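Local coordinates for flagellar basal body protein (Helicobacter pylori, PDB 5NPY) that probably builds part of the flagellar hook, the flexible curved segment that joins the basal body rod to the filament, at residues A[488-493]-A[500-505]; A[147-152]-A[163-168]; A[309-314]-A[344-349]; A[236-241]-A[329-334]. One frame throughout, in Å; residues are numbered along the deposited sequence.

Interaction 1. Residues A[488-493]-A[500-505]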
loop_
_atom_site.group_PDB
_atom_site.type_symbol
_atom_site.label_atom_id
_atom_site.label_comp_id
_atom_site.label_asym_id
_atom_site.label_seq_id
_atom_site.Cartn_x
_atom_site.Cartn_y
_atom_site.Cartn_z
ATOM N N GLY A 488 11.911 -25.807 15.091
ATOM C CA GLY A 488 13.261 -25.679 14.590
ATOM C C GLY A 488 13.461 -24.574 13.586
ATOM O O GLY A 488 14.591 -24.382 13.124
ATOM N N VAL A 489 12.413 -23.824 13.253
ATOM C CA VAL A 489 12.533 -22.756 12.275
ATOM C C VAL A 489 13.271 -21.578 12.898
ATOM O O VAL A 489 12.917 -21.105 13.987
ATOM C CB VAL A 489 11.144 -22.354 11.755
ATOM C CG1 VAL A 489 11.249 -21.160 10.809
ATOM C CG2 VAL A 489 10.498 -23.536 11.047
ATOM N N ILE A 490 14.300 -21.097 12.205
ATOM C CA ILE A 490 15.233 -20.102 12.727
ATOM C C ILE A 490 14.987 -18.790 11.999
ATOM O O ILE A 490 15.209 -18.694 10.784
ATOM C CB ILE A 490 16.691 -20.558 12.550
ATOM C CG1 ILE A 490 16.899 -21.925 13.218
ATOM C CG2 ILE A 490 17.682 -19.481 13.059
ATOM C CD1 ILE A 490 18.295 -22.481 13.042
ATOM N N SER A 491 14.553 -17.777 12.737
ATOM C CA SER A 491 14.325 -16.452 12.185
ATOM C C SER A 491 15.232 -15.435 12.866
ATOM O O SER A 491 15.598 -15.586 14.039
ATOM C CB SER A 491 12.871 -16.025 12.357
ATOM O OG SER A 491 12.005 -17.107 12.082
ATOM N N LEU A 492 15.578 -14.393 12.127
ATOM C CA LEU A 492 16.389 -13.295 12.638
ATOM C C LEU A 492 15.560 -12.014 12.658
ATOM O O LEU A 492 14.862 -11.708 11.688
ATOM C CB LEU A 492 17.648 -13.117 11.782
ATOM C CG LEU A 492 18.528 -14.372 11.678
ATOM C CD1 LEU A 492 19.751 -14.141 10.804
ATOM C CD2 LEU A 492 18.954 -14.845 13.070
ATOM N N ALA A 493 15.619 -11.285 13.766
ATOM C CA ALA A 493 15.023 -9.961 13.865
ATOM C C ALA A 493 16.095 -8.894 13.694
ATOM O O ALA A 493 17.266 -9.097 14.030
ATOM C CB ALA A 493 14.317 -9.753 15.205
ATOM N N GLU A 500 12.605 -12.344 9.540
ATOM C CA GLU A 500 12.483 -13.324 8.475
ATOM C C GLU A 500 13.194 -14.598 8.894
ATOM O O GLU A 500 14.303 -14.543 9.433
ATOM C CB GLU A 500 13.084 -12.827 7.149
ATOM C CG GLU A 500 12.564 -11.477 6.690
ATOM C CD GLU A 500 12.986 -11.138 5.274
ATOM O OE1 GLU A 500 13.748 -11.923 4.664
ATOM O OE2 GLU A 500 12.547 -10.083 4.773
ATOM N N PRO A 501 12.587 -15.753 8.655
ATOM C CA PRO A 501 13.309 -17.004 8.862
ATOM C C PRO A 501 14.476 -17.096 7.891
ATOM O O PRO A 501 14.457 -16.495 6.815
ATOM C CB PRO A 501 12.250 -18.074 8.587
ATOM C CG PRO A 501 11.279 -17.403 7.673
ATOM C CD PRO A 501 11.240 -15.973 8.099
ATOM N N VAL A 502 15.512 -17.828 8.302
ATOM C CA VAL A 502 16.678 -18.069 7.454
ATOM C C VAL A 502 17.023 -19.542 7.306
ATOM O O VAL A 502 17.727 -19.904 6.351
ATOM C CB VAL A 502 17.903 -17.287 7.981
ATOM C CG1 VAL A 502 17.560 -15.815 8.164
ATOM C CG2 VAL A 502 18.401 -17.883 9.296
ATOM N N ALA A 503 16.574 -20.420 8.207
ATOM C CA ALA A 503 16.943 -21.832 8.202
ATOM C C ALA A 503 15.983 -22.599 9.102
ATOM O O ALA A 503 15.114 -22.018 9.759
ATOM C CB ALA A 503 18.393 -22.032 8.662
ATOM N N ARG A 504 16.138 -23.926 9.106
ATOM C CA ARG A 504 15.557 -24.759 10.152
ATOM C C ARG A 504 16.494 -25.915 10.440
ATOM O O ARG A 504 17.260 -26.342 9.571
ATOM C CB ARG A 504 14.172 -25.302 9.796
ATOM C CG ARG A 504 14.164 -26.479 8.836
ATOM C CD ARG A 504 12.732 -26.809 8.460
ATOM N NE ARG A 504 11.967 -27.244 9.632
ATOM C CZ ARG A 504 10.641 -27.249 9.706
ATOM N NH1 ARG A 504 9.907 -26.819 8.687
ATOM N NH2 ARG A 504 10.046 -27.665 10.806
ATOM N N ILE A 505 16.430 -26.407 11.677
ATOM C CA ILE A 505 17.279 -27.509 12.116
ATOM C C ILE A 505 16.785 -28.806 11.494
ATOM O O ILE A 505 15.596 -29.143 11.577
ATOM C CB ILE A 505 17.288 -27.607 13.650
ATOM C CG1 ILE A 505 17.717 -26.279 14.278
ATOM C CG2 ILE A 505 18.217 -28.734 14.110
ATOM C CD1 ILE A 505 19.171 -25.928 14.041
#
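Residues 488-493 and 500-505 pair as antiparallel strands, Ile490 facing Ala503; the axes of these short strand segments come within 4.2 Å, at 138° between their N-to-C directions. The register slips by one after Ile490. Ile490 N gives a bond to Ala503 O at 2.7 Å. Ile490 O then accepts twice: Val502 N meets it at 2.6 Å, nearly along the C=O axis, while Ala503 N makes a weak bond at 3.4 Å. Leu492 and Glu500 resume the pairing beyond the bulge with two bonds, and Ile505 N closes the other end on Gly488 O.

Val489, Ser491, Pro501 and Arg504 share one face. Val489 has CG1 anti to its backbone N (chi1 176°), and this methyl lies 3.9 Å from Pro501 CB, the two side chains running side by side. Its other methyl, CG2, sits over the centre of the Arg504 guanidinium, 3.9 Å above the plane. That guanidinium is also held by Leu169 O and makes a cation-pi contact with Trp546.

Ile490, Leu492, Glu500 and Ala503 turn to the other face. Ile490 CD1 meets Ile505 CD1 at 3.7 Å. Leu492 CD1 meets Val502 CG1 at 3.8 Å, the two side chains roughly perpendicular. Glu500 OE2 hydrogen-bonds Ser159 OG.

Val502 and Ala503 both oppose Ile490, which makes this a classic beta bulge. It sits in a buried beta hairpin whose second strand also pairs with strand 143-148 of the hook-protein D1 region.

Interaction 2. Residues A[147-152]-A[163-168]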
loop_
_atom_site.group_PDB
_atom_site.type_symbol
_atom_site.label_atom_id
_atom_site.label_comp_id
_atom_site.label_asym_id
_atom_site.label_seq_id
_atom_site.Cartn_x
_atom_site.Cartn_y
_atom_site.Cartn_z
ATOM N N ILE A 147 17.622 -27.132 6.659
ATOM C CA ILE A 147 17.210 -26.408 5.461
ATOM C C ILE A 147 17.901 -25.048 5.479
ATOM O O ILE A 147 17.531 -24.160 6.250
ATOM C CB ILE A 147 15.690 -26.249 5.377
ATOM C CG1 ILE A 147 14.965 -27.602 5.424
ATOM C CG2 ILE A 147 15.323 -25.486 4.107
ATOM C CD1 ILE A 147 14.584 -28.169 4.052
ATOM N N ASP A 148 18.913 -24.887 4.639
ATOM C CA ASP A 148 19.530 -23.586 4.419
ATOM C C ASP A 148 18.683 -22.842 3.392
ATOM O O ASP A 148 18.596 -23.270 2.237
ATOM C CB ASP A 148 20.971 -23.772 3.945
ATOM C CG ASP A 148 21.701 -22.456 3.714
ATOM O OD1 ASP A 148 21.110 -21.374 3.956
ATOM O OD2 ASP A 148 22.888 -22.511 3.310
ATOM N N LEU A 149 18.032 -21.745 3.811
ATOM C CA LEU A 149 17.251 -20.951 2.862
ATOM C C LEU A 149 18.143 -20.150 1.925
ATOM O O LEU A 149 17.667 -19.678 0.885
ATOM C CB LEU A 149 16.285 -20.012 3.591
ATOM C CG LEU A 149 15.018 -20.604 4.226
ATOM C CD1 LEU A 149 14.119 -19.512 4.812
ATOM C CD2 LEU A 149 14.247 -21.413 3.205
ATOM N N LYS A 150 19.419 -20.001 2.275
ATOM C CA LYS A 150 20.412 -19.341 1.433
ATOM C C LYS A 150 20.050 -17.877 1.224
ATOM O O LYS A 150 20.115 -17.343 0.114
ATOM C CB LYS A 150 20.597 -20.077 0.105
ATOM C CG LYS A 150 21.106 -21.499 0.286
ATOM C CD LYS A 150 21.703 -22.072 -0.993
ATOM C CE LYS A 150 22.302 -23.460 -0.754
ATOM N NZ LYS A 150 21.266 -24.471 -0.361
ATOM N N LYS A 151 19.659 -17.230 2.312
ATOM C CA LYS A 151 19.396 -15.803 2.323
ATOM C C LYS A 151 20.534 -14.996 2.919
ATOM O O LYS A 151 20.452 -13.767 2.923
ATOM C CB LYS A 151 18.115 -15.500 3.110
ATOM C CG LYS A 151 16.886 -16.172 2.568
ATOM C CD LYS A 151 15.678 -15.334 2.854
ATOM C CE LYS A 151 14.824 -15.956 3.918
ATOM N NZ LYS A 151 13.960 -14.928 4.570
ATOM N N ILE A 152 21.566 -15.641 3.449
ATOM C CA ILE A 152 22.680 -14.944 4.081
ATOM C C ILE A 152 23.846 -14.945 3.107
ATOM O O ILE A 152 24.406 -15.999 2.788
ATOM C CB ILE A 152 23.085 -15.566 5.424
ATOM C CG1 ILE A 152 22.070 -15.225 6.520
ATOM C CG2 ILE A 152 24.451 -15.047 5.839
ATOM C CD1 ILE A 152 20.837 -16.077 6.524
ATOM N N ASP A 163 5.866 -16.239 1.424
ATOM C CA ASP A 163 5.198 -17.362 0.769
ATOM C C ASP A 163 6.207 -18.398 0.275
ATOM O O ASP A 163 6.076 -19.593 0.564
ATOM C CB ASP A 163 4.335 -16.855 -0.391
ATOM C CG ASP A 163 3.071 -16.154 0.077
ATOM O OD1 ASP A 163 2.564 -16.494 1.168
ATOM O OD2 ASP A 163 2.576 -15.267 -0.654
ATOM N N GLU A 164 7.225 -17.954 -0.475
ATOM C CA GLU A 164 8.208 -18.890 -1.016
ATOM C C GLU A 164 9.123 -19.445 0.074
ATOM O O GLU A 164 9.578 -20.591 -0.035
ATOM C CB GLU A 164 9.025 -18.227 -2.133
ATOM C CG GLU A 164 9.707 -16.907 -1.758
ATOM C CD GLU A 164 9.911 -15.966 -2.958
ATOM O OE1 GLU A 164 9.228 -16.154 -3.990
ATOM O OE2 GLU A 164 10.752 -15.034 -2.865
ATOM N N ASP A 165 9.395 -18.665 1.129
ATOM C CA ASP A 165 10.131 -19.200 2.273
ATOM C C ASP A 165 9.438 -20.435 2.828
ATOM O O ASP A 165 10.051 -21.503 2.954
ATOM C CB ASP A 165 10.275 -18.143 3.371
ATOM C CG ASP A 165 11.373 -17.140 3.082
ATOM O OD1 ASP A 165 11.511 -16.158 3.853
ATOM O OD2 ASP A 165 12.093 -17.323 2.074
ATOM N N ILE A 166 8.143 -20.305 3.131
ATOM C CA ILE A 166 7.385 -21.371 3.782
ATOM C C ILE A 166 7.403 -22.647 2.948
ATOM O O ILE A 166 7.458 -23.758 3.490
ATOM C CB ILE A 166 5.950 -20.884 4.058
ATOM C CG1 ILE A 166 5.933 -20.026 5.325
ATOM C CG2 ILE A 166 4.978 -22.052 4.155
ATOM C CD1 ILE A 166 4.940 -18.892 5.289
ATOM N N GLU A 167 7.371 -22.515 1.622
ATOM C CA GLU A 167 7.366 -23.719 0.801
ATOM C C GLU A 167 8.751 -24.349 0.709
ATOM O O GLU A 167 8.864 -25.578 0.681
ATOM C CB GLU A 167 6.797 -23.413 -0.581
ATOM C CG GLU A 167 5.277 -23.477 -0.594
ATOM C CD GLU A 167 4.670 -22.699 -1.737
ATOM O OE1 GLU A 167 3.918 -21.731 -1.464
ATOM O OE2 GLU A 167 4.951 -23.054 -2.904
ATOM N N LYS A 168 9.822 -23.544 0.677
ATOM C CA LYS A 168 11.159 -24.135 0.767
ATOM C C LYS A 168 11.432 -24.709 2.152
ATOM O O LYS A 168 12.253 -25.624 2.279
ATOM C CB LYS A 168 12.239 -23.109 0.392
ATOM C CG LYS A 168 12.024 -22.483 -0.982
ATOM C CD LYS A 168 13.264 -21.760 -1.511
ATOM C CE LYS A 168 12.963 -21.047 -2.843
ATOM N NZ LYS A 168 13.489 -21.773 -4.048
#
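Lys151 and Asp165 make the charged part of this contact. Their side chains meet tip to tip, with Lys151 NZ 2.8 Å from Asp165 OD1 in a salt bridge. The oxygen is approached on its syn side, 28° out of the carboxylate plane. A bend at chi3 (-108°) turns CE of the lysine, which lies 3.3 Å from Asp165 OD1. Asp165 has further partners: OD1 pairs with Arg162, and OD2 bonds Thr160 OG1.

Leu149 makes the van der Waals part. Its two methyls divide the work. CD1 rests against the carboxylate carbon Asp165 CG at 4.0 Å, where the two side chains cross at about a right angle. CD2 meets the aliphatic Lys168 CB at 3.8 Å, and the rest of that lysine leads away.

Nearer the helix end, Ile147 CG2 rests 3.6 Å from the backbone Lys168 O. Within 147-152, Asp148 OD1 accepts from Lys150 N at 2.8 Å, an Asx turn that shapes the loop after strand 143-148.

The ammonium of Lys151 also pairs with Glu500 and bonds Pro501 O. Held between two carboxylates in a buried place, it probably stays charged, and it links helix 162-168 with strand 499-509.

Interaction 3. Residues A[309-314]-A[344-349]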
loop_
_atom_site.group_PDB
_atom_site.type_symbol
_atom_site.label_atom_id
_atom_site.label_comp_id
_atom_site.label_asym_id
_atom_site.label_seq_id
_atom_site.Cartn_x
_atom_site.Cartn_y
_atom_site.Cartn_z
ATOM N N LEU A 309 -13.918 32.622 -6.332
ATOM C CA LEU A 309 -15.357 32.817 -6.306
ATOM C C LEU A 309 -15.931 32.544 -7.681
ATOM O O LEU A 309 -15.225 32.607 -8.693
ATOM C CB LEU A 309 -15.755 34.250 -5.901
ATOM C CG LEU A 309 -14.971 34.916 -4.778
ATOM C CD1 LEU A 309 -15.323 36.385 -4.735
ATOM C CD2 LEU A 309 -15.323 34.249 -3.465
ATOM N N LEU A 310 -17.233 32.260 -7.693
ATOM C CA LEU A 310 -18.055 32.308 -8.892
ATOM C C LEU A 310 -18.690 33.690 -9.016
ATOM O O LEU A 310 -18.949 34.374 -8.019
ATOM C CB LEU A 310 -19.143 31.230 -8.855
ATOM C CG LEU A 310 -18.658 29.784 -8.762
ATOM C CD1 LEU A 310 -19.860 28.844 -8.688
ATOM C CD2 LEU A 310 -17.758 29.408 -9.937
ATOM N N GLU A 311 -18.951 34.097 -10.256
ATOM C CA GLU A 311 -19.413 35.450 -10.516
ATOM C C GLU A 311 -20.413 35.443 -11.659
ATOM O O GLU A 311 -20.115 34.934 -12.744
ATOM C CB GLU A 311 -18.224 36.353 -10.850
ATOM C CG GLU A 311 -18.594 37.680 -11.464
ATOM C CD GLU A 311 -17.412 38.346 -12.132
ATOM O OE1 GLU A 311 -16.864 37.755 -13.096
ATOM O OE2 GLU A 311 -17.022 39.442 -11.674
ATOM N N ILE A 312 -21.590 36.009 -11.421
ATOM C CA ILE A 312 -22.600 36.182 -12.457
ATOM C C ILE A 312 -22.482 37.611 -12.963
ATOM O O ILE A 312 -22.726 38.567 -12.220
ATOM C CB ILE A 312 -24.008 35.881 -11.938
ATOM C CG1 ILE A 312 -24.015 34.540 -11.211
ATOM C CG2 ILE A 312 -25.012 35.842 -13.096
ATOM C CD1 ILE A 312 -25.368 34.182 -10.646
ATOM N N ALA A 313 -22.091 37.759 -14.227
ATOM C CA ALA A 313 -21.736 39.048 -14.794
ATOM C C ALA A 313 -22.514 39.292 -16.079
ATOM O O ALA A 313 -22.804 38.364 -16.840
ATOM C CB ALA A 313 -20.228 39.132 -15.082
ATOM N N ASN A 314 -22.855 40.560 -16.306
ATOM C CA ASN A 314 -23.445 40.987 -17.561
ATOM C C ASN A 314 -22.335 41.516 -18.444
ATOM O O ASN A 314 -21.663 42.482 -18.050
ATOM C CB ASN A 314 -24.495 42.063 -17.326
ATOM C CG ASN A 314 -25.114 42.572 -18.616
ATOM O OD1 ASN A 314 -24.782 42.108 -19.701
ATOM N ND2 ASN A 314 -26.039 43.519 -18.496
ATOM N N GLY A 344 -20.296 46.795 -15.392
ATOM C CA GLY A 344 -19.439 46.864 -14.222
ATOM C C GLY A 344 -19.937 46.053 -13.042
ATOM O O GLY A 344 -19.138 45.630 -12.201
ATOM N N ILE A 345 -21.247 45.815 -12.965
ATOM C CA ILE A 345 -21.898 45.282 -11.770
ATOM C C ILE A 345 -22.053 43.772 -11.896
ATOM O O ILE A 345 -22.509 43.262 -12.930
ATOM C CB ILE A 345 -23.264 45.959 -11.541
ATOM C CG1 ILE A 345 -23.122 47.474 -11.658
ATOM C CG2 ILE A 345 -23.834 45.580 -10.178
ATOM C CD1 ILE A 345 -22.035 48.044 -10.777
ATOM N N SER A 346 -21.707 43.057 -10.826
ATOM C CA SER A 346 -21.649 41.605 -10.847
ATOM C C SER A 346 -22.144 41.030 -9.523
ATOM O O SER A 346 -21.995 41.646 -8.462
ATOM C CB SER A 346 -20.217 41.132 -11.137
ATOM O OG SER A 346 -19.416 41.170 -9.968
ATOM N N ARG A 347 -22.731 39.833 -9.598
ATOM C CA ARG A 347 -23.212 39.084 -8.438
ATOM C C ARG A 347 -22.254 37.928 -8.177
ATOM O O ARG A 347 -22.117 37.035 -9.019
ATOM C CB ARG A 347 -24.641 38.574 -8.666
ATOM C CG ARG A 347 -25.190 37.639 -7.597
ATOM C CD ARG A 347 -25.048 38.217 -6.199
ATOM N NE ARG A 347 -25.914 37.570 -5.205
ATOM C CZ ARG A 347 -25.563 37.398 -3.931
ATOM N NH1 ARG A 347 -24.369 37.803 -3.532
ATOM N NH2 ARG A 347 -26.379 36.812 -3.058
ATOM N N ASP A 348 -21.614 37.941 -7.007
ATOM C CA ASP A 348 -20.503 37.056 -6.673
ATOM C C ASP A 348 -20.866 36.093 -5.548
ATOM O O ASP A 348 -21.533 36.472 -4.577
ATOM C CB ASP A 348 -19.271 37.864 -6.250
ATOM C CG ASP A 348 -18.754 38.761 -7.351
ATOM O OD1 ASP A 348 -19.159 38.566 -8.517
ATOM O OD2 ASP A 348 -17.939 39.659 -7.053
ATOM N N SER A 349 -20.382 34.860 -5.664
ATOM C CA SER A 349 -20.637 33.833 -4.667
ATOM C C SER A 349 -19.687 33.997 -3.481
ATOM O O SER A 349 -18.782 34.841 -3.489
ATOM C CB SER A 349 -20.458 32.449 -5.276
ATOM O OG SER A 349 -19.078 32.130 -5.309
HETATM O O HOH W 1 -15.525 40.428 -9.345
HETATM O O HOH W 2 -20.947 42.341 -14.910
#
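Ser349 carries OG between its backbone N and carbonyl carbon (chi1 81°), and from there the hydroxyl oxygen accepts Leu310 N at 3.0 Å. A side chain thus takes the acceptor role at this end of the antiparallel pair. On the same two residues, Ser349 N returns a nearly straight bond to Leu310 O at 2.8 Å. Glu311 has CG anti to its backbone N (chi1 166°); that CG lies 3.1 Å from Asp348 OD1.

The two acidic side chains lie side by side and point the same way. Their closest oxygens, Glu311 OE2 and Asp348 OD1, are 3.9 Å apart, and a repulsion between them is likely. Two groups probably soften it. Ser346 OG gives a hydrogen bond to Asp348 OD1 at 3.0 Å, on the syn side but tilted out of the carboxylate plane. A water donates to Glu311 OE2 at 2.9 Å and weakly to Asp348 OD2.

In the middle, Ile312 and Arg347 form a hydrogen-bonded pair. Ile312 N reaches Arg347 O at 2.7 Å, and Arg347 N bonds Ile312 O at 2.9 Å. The Arg347 guanidinium leads away to Asn335 O.

Strand 308-313 bonds strand 293-298 as well as strand 346-364, so it runs between the two. Glu311 and Ala313 touch Asn295 of strand 293-298. Ile312 and Arg347, turned to the other face, pack on Phe322 of strand 320-325. Leu334, just past helix 327-332, touches Ile312 and Ser349.

Interaction 4. Residues A[236-241]-A[329-334]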
loop_
_atom_site.group_PDB
_atom_site.type_symbol
_atom_site.label_atom_id
_atom_site.label_comp_id
_atom_site.label_asym_id
_atom_site.label_seq_id
_atom_site.Cartn_x
_atom_site.Cartn_y
_atom_site.Cartn_z
ATOM N N ASP A 236 -18.353 27.900 4.427
ATOM C CA ASP A 236 -18.607 27.337 5.744
ATOM C C ASP A 236 -18.626 25.808 5.718
ATOM O O ASP A 236 -19.115 25.178 6.672
ATOM C CB ASP A 236 -19.910 27.911 6.312
ATOM C CG ASP A 236 -19.960 29.446 6.232
ATOM O OD1 ASP A 236 -21.040 29.998 5.911
ATOM O OD2 ASP A 236 -18.914 30.098 6.479
ATOM N N ASN A 237 -18.096 25.208 4.642
ATOM C CA ASN A 237 -17.825 23.776 4.495
ATOM C C ASN A 237 -19.085 22.943 4.300
ATOM O O ASN A 237 -19.046 21.716 4.418
ATOM C CB ASN A 237 -17.005 23.230 5.669
ATOM C CG ASN A 237 -15.579 23.751 5.654
ATOM O OD1 ASN A 237 -15.233 24.579 4.820
ATOM N ND2 ASN A 237 -14.750 23.264 6.566
ATOM N N GLU A 238 -20.192 23.566 3.984
ATOM C CA GLU A 238 -21.399 22.824 3.701
ATOM C C GLU A 238 -21.334 22.287 2.278
ATOM O O GLU A 238 -21.129 23.073 1.339
ATOM C CB GLU A 238 -22.606 23.722 3.859
ATOM C CG GLU A 238 -22.596 24.566 5.112
ATOM C CD GLU A 238 -23.801 25.479 5.160
ATOM O OE1 GLU A 238 -23.804 26.485 4.416
ATOM O OE2 GLU A 238 -24.751 25.169 5.913
ATOM N N PRO A 239 -21.484 20.980 2.071
ATOM C CA PRO A 239 -21.624 20.465 0.705
ATOM C C PRO A 239 -22.717 21.225 -0.033
ATOM O O PRO A 239 -23.719 21.648 0.562
ATOM C CB PRO A 239 -22.006 18.996 0.920
ATOM C CG PRO A 239 -22.482 18.919 2.319
ATOM C CD PRO A 239 -21.708 19.939 3.082
ATOM N N ILE A 240 -22.502 21.436 -1.333
ATOM C CA ILE A 240 -23.531 22.092 -2.132
ATOM C C ILE A 240 -24.786 21.225 -2.207
ATOM O O ILE A 240 -25.912 21.744 -2.269
ATOM C CB ILE A 240 -22.984 22.429 -3.531
ATOM C CG1 ILE A 240 -21.779 23.368 -3.399
ATOM C CG2 ILE A 240 -24.075 23.028 -4.399
ATOM C CD1 ILE A 240 -22.114 24.694 -2.758
ATOM N N ASP A 241 -24.609 19.900 -2.208
ATOM C CA ASP A 241 -25.706 18.940 -2.079
ATOM C C ASP A 241 -26.735 19.113 -3.201
ATOM O O ASP A 241 -27.947 19.034 -2.979
ATOM C CB ASP A 241 -26.362 19.041 -0.689
ATOM C CG ASP A 241 -27.306 17.872 -0.390
ATOM O OD1 ASP A 241 -28.070 18.006 0.582
ATOM O OD2 ASP A 241 -27.306 16.837 -1.117
ATOM N N ALA A 329 -28.191 27.950 -5.120
ATOM C CA ALA A 329 -27.999 29.361 -5.029
ATOM C C ALA A 329 -27.808 29.775 -3.589
ATOM O O ALA A 329 -26.908 30.498 -3.289
ATOM C CB ALA A 329 -29.171 30.067 -5.625
ATOM N N ASP A 330 -28.646 29.276 -2.705
ATOM C CA ASP A 330 -28.555 29.572 -1.294
ATOM C C ASP A 330 -27.178 29.174 -0.797
ATOM O O ASP A 330 -26.538 29.917 -0.156
ATOM C CB ASP A 330 -29.590 28.795 -0.455
ATOM C CG ASP A 330 -31.039 29.245 -0.659
ATOM O OD1 ASP A 330 -31.322 30.305 -1.198
ATOM O OD2 ASP A 330 -31.936 28.500 -0.258
ATOM N N LYS A 331 -26.746 27.977 -1.113
ATOM C CA LYS A 331 -25.468 27.447 -0.712
ATOM C C LYS A 331 -24.268 28.222 -1.172
ATOM O O LYS A 331 -23.336 28.345 -0.467
ATOM C CB LYS A 331 -25.338 26.043 -1.224
ATOM C CG LYS A 331 -26.124 25.030 -0.469
ATOM C CD LYS A 331 -25.567 24.863 0.885
ATOM C CE LYS A 331 -26.466 23.982 1.693
ATOM N NZ LYS A 331 -26.444 24.454 3.078
ATOM N N LEU A 332 -24.328 28.737 -2.373
ATOM C CA LEU A 332 -23.268 29.482 -2.947
ATOM C C LEU A 332 -23.335 30.962 -2.673
ATOM O O LEU A 332 -22.436 31.658 -3.011
ATOM C CB LEU A 332 -23.303 29.294 -4.443
ATOM C CG LEU A 332 -22.910 27.923 -4.919
ATOM C CD1 LEU A 332 -23.438 27.607 -6.295
ATOM C CD2 LEU A 332 -21.423 27.704 -4.813
ATOM N N GLY A 333 -24.398 31.442 -2.071
ATOM C CA GLY A 333 -24.537 32.853 -1.857
ATOM C C GLY A 333 -24.734 33.599 -3.161
ATOM O O GLY A 333 -24.207 34.656 -3.355
ATOM N N LEU A 334 -25.512 33.033 -4.048
ATOM C CA LEU A 334 -25.761 33.633 -5.311
ATOM C C LEU A 334 -27.215 34.020 -5.487
ATOM O O LEU A 334 -27.659 34.239 -6.578
ATOM C CB LEU A 334 -25.341 32.679 -6.398
ATOM C CG LEU A 334 -23.864 32.630 -6.768
ATOM C CD1 LEU A 334 -23.631 31.630 -7.873
ATOM C CD2 LEU A 334 -23.318 33.988 -7.157
#
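Glu238 OE2 and Lys331 NZ form a salt bridge at 3.4 Å, a rather long one. Lys331 NZ is nearly as close to Glu238 OE1, at 3.6 Å, so the ammonium sits near both carboxylate oxygens. The two side chains are set nearly square to each other. No hydrogen bond passes directly between the two segments. A second link goes through Asn234, whose ND2 bonds both Glu238 OE1 and Lys331 O.

The chain of Lys331 is bent at chi2 (-68°), which places CD 3.7 Å from Pro239 O. CG lies 3.8 Å from Ile240 O. The lysine's carbons therefore run past two backbone carbonyls before the charge is reached.

Ile240 brings the apolar part. Its side chain and that of Lys331 run antiparallel past one another, with Ile240 CD1 3.8 Å from Lys331 CB. The same methyl meets Leu332 CD2 at 3.7 Å, and there one side chain lies crosswise to the other. Leu332 also touches Ile352 of strand 346-364, so this end of the contact faces the sheet.

Helix 327-332 stops just after these residues. Gly333 has a positive phi of 68°, and Leu334 N turns back to Ala329 O at 3.0 Å while Gly333 N bonds Asp330 O. This is a Schellman motif, and the last helical turn before it packs on the irregular loop between helix 221-226 and strand 247-252.

From the N terminus, interaction 2 comes first: a short loop of ten residues, closed where helix 162-168 meets the end of strand 143-148. The chain then runs out to the far part of the molecule. Interaction 4 opens at 236-241 and interaction 3 at 309-314; 329-334 closes the first and 344-349 the second, so the two cross. They touch directly, Arg347 NH2 lying 3.1 Å from Gly333 O. Interaction 1 comes last, a hairpin on the returning chain. It meets interaction 2 through neighbouring strands 143-148 and 499-509, joining early and late sequence. The centres of interactions 1 and 3 are about 71 Å apart.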